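Local coordinates for sensor-type histidine kinase PrrB (Mycobacterium tuberculosis, PDB 1YSR), which is probably the sensor kinase of the PrrB/PrrA two-component system, using ATP to phosphorylate a protein histidine, and is represented here by its C-terminal ATP-binding domain, at residues H19-A22 with R23-D27; R94-V97 with F98-S102. All coordinates share one frame; numbering follows the deposited sequence.

Contact 1: residues H19-A22 with R23-D27; sequences HDAA and RIYPD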
loop_
_atom_site.group_PDB
_atom_site.type_symbol
_atom_site.label_atom_id
_atom_site.label_comp_id
_atom_site.label_asym_id
_atom_site.label_seq_id
_atom_site.Cartn_x
_atom_site.Cartn_y
_atom_site.Cartn_z
ATOM N N HIS A 19 -3.653 10.293 7.698
ATOM C CA HIS A 19 -3.367 10.084 9.128
ATOM C C HIS A 19 -1.912 10.360 9.428
ATOM O O HIS A 19 -1.586 11.039 10.413
ATOM C CB HIS A 19 -3.779 8.671 9.561
ATOM C CG HIS A 19 -5.262 8.508 9.729
ATOM N ND1 HIS A 19 -5.962 9.101 10.766
ATOM C CD2 HIS A 19 -6.183 7.831 8.997
ATOM C CE1 HIS A 19 -7.246 8.795 10.659
ATOM N NE2 HIS A 19 -7.405 8.016 9.603
ATOM N N ASP A 20 -1.018 9.830 8.590
ATOM C CA ASP A 20 0.405 10.054 8.759
ATOM C C ASP A 20 0.785 11.500 8.549
ATOM O O ASP A 20 1.632 11.998 9.280
ATOM C CB ASP A 20 1.253 9.197 7.816
ATOM C CG ASP A 20 1.145 7.698 8.101
ATOM O OD1 ASP A 20 0.593 7.307 9.136
ATOM O OD2 ASP A 20 1.612 6.891 7.247
ATOM N N ALA A 21 0.213 12.164 7.527
ATOM C CA ALA A 21 0.505 13.577 7.271
ATOM C C ALA A 21 0.126 14.476 8.460
ATOM O O ALA A 21 0.855 15.404 8.798
ATOM C CB ALA A 21 -0.140 14.074 6.002
ATOM N N ALA A 22 -1.027 14.201 9.044
ATOM C CA ALA A 22 -1.515 14.963 10.198
ATOM C C ALA A 22 -0.537 14.929 11.348
ATOM O O ALA A 22 -0.541 15.854 12.158
ATOM C CB ALA A 22 -2.876 14.477 10.638
ATOM N N ARG A 23 0.312 13.892 11.407
ATOM C CA ARG A 23 1.360 13.777 12.434
ATOM C C ARG A 23 2.633 14.544 12.074
ATOM O O ARG A 23 3.374 14.983 12.966
ATOM C CB ARG A 23 1.703 12.304 12.710
ATOM C CG ARG A 23 0.521 11.386 12.986
ATOM C CD ARG A 23 0.889 10.096 13.740
ATOM N NE ARG A 23 1.825 10.346 14.852
ATOM C CZ ARG A 23 1.935 9.586 15.944
ATOM N NH1 ARG A 23 1.153 8.515 16.109
ATOM N NH2 ARG A 23 2.825 9.899 16.883
ATOM N N ILE A 24 2.906 14.723 10.786
ATOM C CA ILE A 24 4.108 15.422 10.365
ATOM C C ILE A 24 3.903 16.921 10.346
ATOM O O ILE A 24 4.849 17.699 10.555
ATOM C CB ILE A 24 4.547 14.966 8.959
ATOM C CG1 ILE A 24 4.924 13.465 9.014
ATOM C CG2 ILE A 24 5.689 15.812 8.463
ATOM C CD1 ILE A 24 5.234 12.827 7.664
ATOM N N TYR A 25 2.670 17.319 10.043
ATOM C CA TYR A 25 2.350 18.732 9.838
ATOM C C TYR A 25 1.389 19.196 10.908
ATOM O O TYR A 25 0.171 19.047 10.766
ATOM C CB TYR A 25 1.723 18.939 8.468
ATOM C CG TYR A 25 2.542 18.412 7.313
ATOM C CD1 TYR A 25 3.632 19.109 6.821
ATOM C CD2 TYR A 25 2.212 17.204 6.701
ATOM C CE1 TYR A 25 4.369 18.632 5.723
ATOM C CE2 TYR A 25 2.939 16.738 5.614
ATOM C CZ TYR A 25 4.026 17.435 5.154
ATOM O OH TYR A 25 4.794 16.984 4.071
ATOM N N PRO A 26 1.935 19.802 11.982
ATOM C CA PRO A 26 1.068 20.160 13.122
ATOM C C PRO A 26 0.019 21.172 12.665
ATOM O O PRO A 26 0.293 21.997 11.798
ATOM C CB PRO A 26 2.041 20.793 14.130
ATOM C CG PRO A 26 3.213 21.318 13.270
ATOM C CD PRO A 26 3.333 20.258 12.154
ATOM N N ASP A 27 -1.191 21.101 13.187
ATOM C CA ASP A 27 -2.160 22.125 12.776
ATOM C C ASP A 27 -2.708 21.971 11.342
ATOM O O ASP A 27 -3.675 22.661 10.995
ATOM C CB ASP A 27 -1.547 23.532 12.847
ATOM C CG ASP A 27 -1.088 23.920 14.242
ATOM O OD1 ASP A 27 -1.939 23.890 15.163
ATOM O OD2 ASP A 27 0.119 24.277 14.381
#
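Ala21, in the last turn of helix 10-24, meets Tyr25, the residue just past its end, through backbone and side chain. The backbone bonds carry most of the contact. Ala21 O is gripped twice. Tyr25 N reaches it at 2.9 Å, nearly end-on to the carbonyl, with a C=O...N angle of 169°. Ile24 N, also 2.9 Å from Ala21 O, comes in from above the carbonyl plane. Asp20 O takes a bond from Arg23 N at 3.1 Å and a weak one from Ile24 N. Bonds to the third residue on thus mix with bonds to the fourth, as is common where an alpha helix runs out.

The apolar contacts centre on the tyrosine ring. Tyr25 turns its CG to the side of its backbone N (chi1 -55°), back toward the preceding turn. There Ala21 CB sits at the ring edge, 4.0 Å from Tyr25 CD2. Ala21 O also lies at that edge, near the ring plane. Ile24 CG2 covers one ring face, 3.9 Å above its centre. On another side of the helix, Arg23 CG rests against His19 O at 3.3 Å.

The carboxylate of Asp20 is engaged elsewhere, in a salt bridge with Arg48 of helix 44-61. Tyr25 packs on Ile55, Ala56 and Val59 of that helix, and Ala21 joins it on Ile55. Arg75 of the second subunit packs on Ile24 and Tyr25. The chain then leads on to strand 29-32.

Contact 2: residues R94-V97 with F98-S102; sequences RQVV and FERFS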
loop_
_atom_site.group_PDB
_atom_site.type_symbol
_atom_site.label_atom_id
_atom_site.label_comp_id
_atom_site.label_asym_id
_atom_site.label_seq_id
_atom_site.Cartn_x
_atom_site.Cartn_y
_atom_site.Cartn_z
ATOM N N ARG A 94 0.866 25.481 -14.666
ATOM C CA ARG A 94 0.697 24.066 -14.302
ATOM C C ARG A 94 1.765 23.152 -14.913
ATOM O O ARG A 94 2.415 22.340 -14.209
ATOM C CB ARG A 94 -0.696 23.641 -14.698
ATOM C CG ARG A 94 -1.722 24.327 -13.851
ATOM C CD ARG A 94 -3.027 24.153 -14.410
ATOM N NE ARG A 94 -4.083 24.780 -13.586
ATOM C CZ ARG A 94 -5.368 24.855 -13.969
ATOM N NH1 ARG A 94 -5.749 24.384 -15.160
ATOM N NH2 ARG A 94 -6.291 25.412 -13.180
ATOM N N GLN A 95 2.007 23.326 -16.205
ATOM C CA GLN A 95 3.029 22.509 -16.876
ATOM C C GLN A 95 4.430 22.672 -16.257
ATOM O O GLN A 95 5.114 21.691 -15.978
ATOM C CB GLN A 95 3.020 22.815 -18.367
ATOM C CG GLN A 95 4.058 21.991 -19.191
ATOM C CD GLN A 95 4.021 22.346 -20.662
ATOM O OE1 GLN A 95 3.472 23.383 -21.027
ATOM N NE2 GLN A 95 4.572 21.460 -21.527
ATOM N N VAL A 96 4.873 23.892 -16.008
ATOM C CA VAL A 96 6.191 24.090 -15.419
ATOM C C VAL A 96 6.267 23.423 -14.056
ATOM O O VAL A 96 7.308 22.886 -13.649
ATOM C CB VAL A 96 6.559 25.594 -15.346
ATOM C CG1 VAL A 96 7.782 25.850 -14.423
ATOM C CG2 VAL A 96 6.849 26.098 -16.756
ATOM N N VAL A 97 5.154 23.455 -13.339
ATOM C CA VAL A 97 5.155 22.838 -12.031
ATOM C C VAL A 97 5.332 21.296 -12.194
ATOM O O VAL A 97 6.115 20.699 -11.504
ATOM C CB VAL A 97 3.901 23.269 -11.233
ATOM C CG1 VAL A 97 3.654 22.399 -10.023
ATOM C CG2 VAL A 97 4.082 24.734 -10.787
ATOM N N PHE A 98 4.645 20.700 -13.141
ATOM C CA PHE A 98 4.801 19.251 -13.370
ATOM C C PHE A 98 6.177 18.826 -13.904
ATOM O O PHE A 98 6.563 17.678 -13.749
ATOM C CB PHE A 98 3.711 18.715 -14.282
ATOM C CG PHE A 98 2.453 18.418 -13.560
ATOM C CD1 PHE A 98 2.439 17.442 -12.547
ATOM C CD2 PHE A 98 1.283 19.133 -13.840
ATOM C CE1 PHE A 98 1.287 17.173 -11.853
ATOM C CE2 PHE A 98 0.115 18.856 -13.155
ATOM C CZ PHE A 98 0.116 17.855 -12.130
ATOM N N GLU A 99 6.891 19.749 -14.554
ATOM C CA GLU A 99 8.197 19.448 -15.108
ATOM C C GLU A 99 9.305 19.577 -14.052
ATOM O O GLU A 99 10.467 19.299 -14.349
ATOM C CB GLU A 99 8.490 20.391 -16.285
ATOM C CG GLU A 99 7.683 20.183 -17.577
ATOM C CD GLU A 99 7.802 21.388 -18.546
ATOM O OE1 GLU A 99 8.517 22.384 -18.232
ATOM O OE2 GLU A 99 7.159 21.356 -19.625
ATOM N N ARG A 100 8.956 19.999 -12.836
ATOM C CA ARG A 100 9.924 20.234 -11.751
ATOM C C ARG A 100 9.753 19.271 -10.601
ATOM O O ARG A 100 8.621 18.984 -10.229
ATOM C CB ARG A 100 9.724 21.626 -11.124
ATOM C CG ARG A 100 10.249 22.789 -11.883
ATOM C CD ARG A 100 10.581 23.927 -10.915
ATOM N NE ARG A 100 9.384 24.438 -10.232
ATOM C CZ ARG A 100 8.859 25.654 -10.416
ATOM N NH1 ARG A 100 9.434 26.513 -11.261
ATOM N NH2 ARG A 100 7.757 26.017 -9.740
ATOM N N PHE A 101 10.876 18.848 -9.999
ATOM C CA PHE A 101 10.900 18.105 -8.735
ATOM C C PHE A 101 10.905 19.090 -7.577
ATOM O O PHE A 101 11.469 20.178 -7.701
ATOM C CB PHE A 101 12.105 17.133 -8.686
ATOM C CG PHE A 101 11.992 15.995 -9.669
ATOM C CD1 PHE A 101 11.347 14.815 -9.305
ATOM C CD2 PHE A 101 12.490 16.115 -10.972
ATOM C CE1 PHE A 101 11.196 13.763 -10.203
ATOM C CE2 PHE A 101 12.353 15.055 -11.892
ATOM C CZ PHE A 101 11.695 13.873 -11.505
ATOM N N SER A 102 10.238 18.756 -6.471
ATOM C CA SER A 102 10.084 19.716 -5.349
ATOM C C SER A 102 11.343 19.960 -4.532
ATOM O O SER A 102 11.983 19.019 -4.069
ATOM C CB SER A 102 8.906 19.372 -4.423
ATOM O OG SER A 102 8.904 18.019 -3.992
#
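Gln95 and Glu99 run across each other at an angle on the outer side of the short helix 94-98. Glu99 OE2 comes down on the aliphatic part of the glutamine, 3.2 Å from Gln95 CG. The amide and carboxylate planes are turned 64° apart, so the two flat ends do not stack. Gln95 reaches outward as an extended chain.

Arg100 makes the next pair. Its chain bends at chi3 (-64°), and the guanidinium folds back toward the helix. The methyl Val96 CG1 meets one face of the guanidinium, 3.6 Å from Arg100 NH1. Val97 CG2 approaches the same group obliquely, 4.0 Å from Arg100 NH2. The guanidinium is also held by a hydrogen bond from Arg100 NH2 to Leu114 O.

Phe98 turns another way. Phe98 CD2 lies 3.4 Å from Arg94 O, which stands obliquely to the ring. The ring continues inward to Leu116, to Ala120 of helix 117-125, and to Ala130 and Leu132 of strand 129-134.

Backbone bonds hold these side chains at their spacing. Phe98 N bonds to Arg94 O at 3.0 Å and Glu99 N to Gln95 O at the same length. Arg100 N then bonds to Val97 O at 3.2 Å, one residue shorter in span, as the helix gives way to loop.

The sequence Phe98-Glu99-Arg100-Phe101 matches the F box of histidine kinase ATP-binding domains. In this family the F box precedes the ATP lid, and residues 103-113, which follow here, are not modelled, consistent with a mobile lid.

In the fold
Contact 1 and contact 2 both lie where a helix ends, about 24 Å apart between centres, and their nearest atoms, about 9 Å apart, do not touch. Contact 1 is partly buried and closes helix 10-24 against helix 44-61. Contact 2 is mainly a surface contact on helix 94-98. The two still share a neighbour, because Ser102 bonds to Asn53 of helix 44-61. Their chemistry follows their places. Around 19-27 backbone bonds are joined by one aromatic ring with small apolar groups. Around 94-102 long polar and charged chains lie over aliphatic groups outside, while Phe98 turns inward. Each contact also reaches the second subunit.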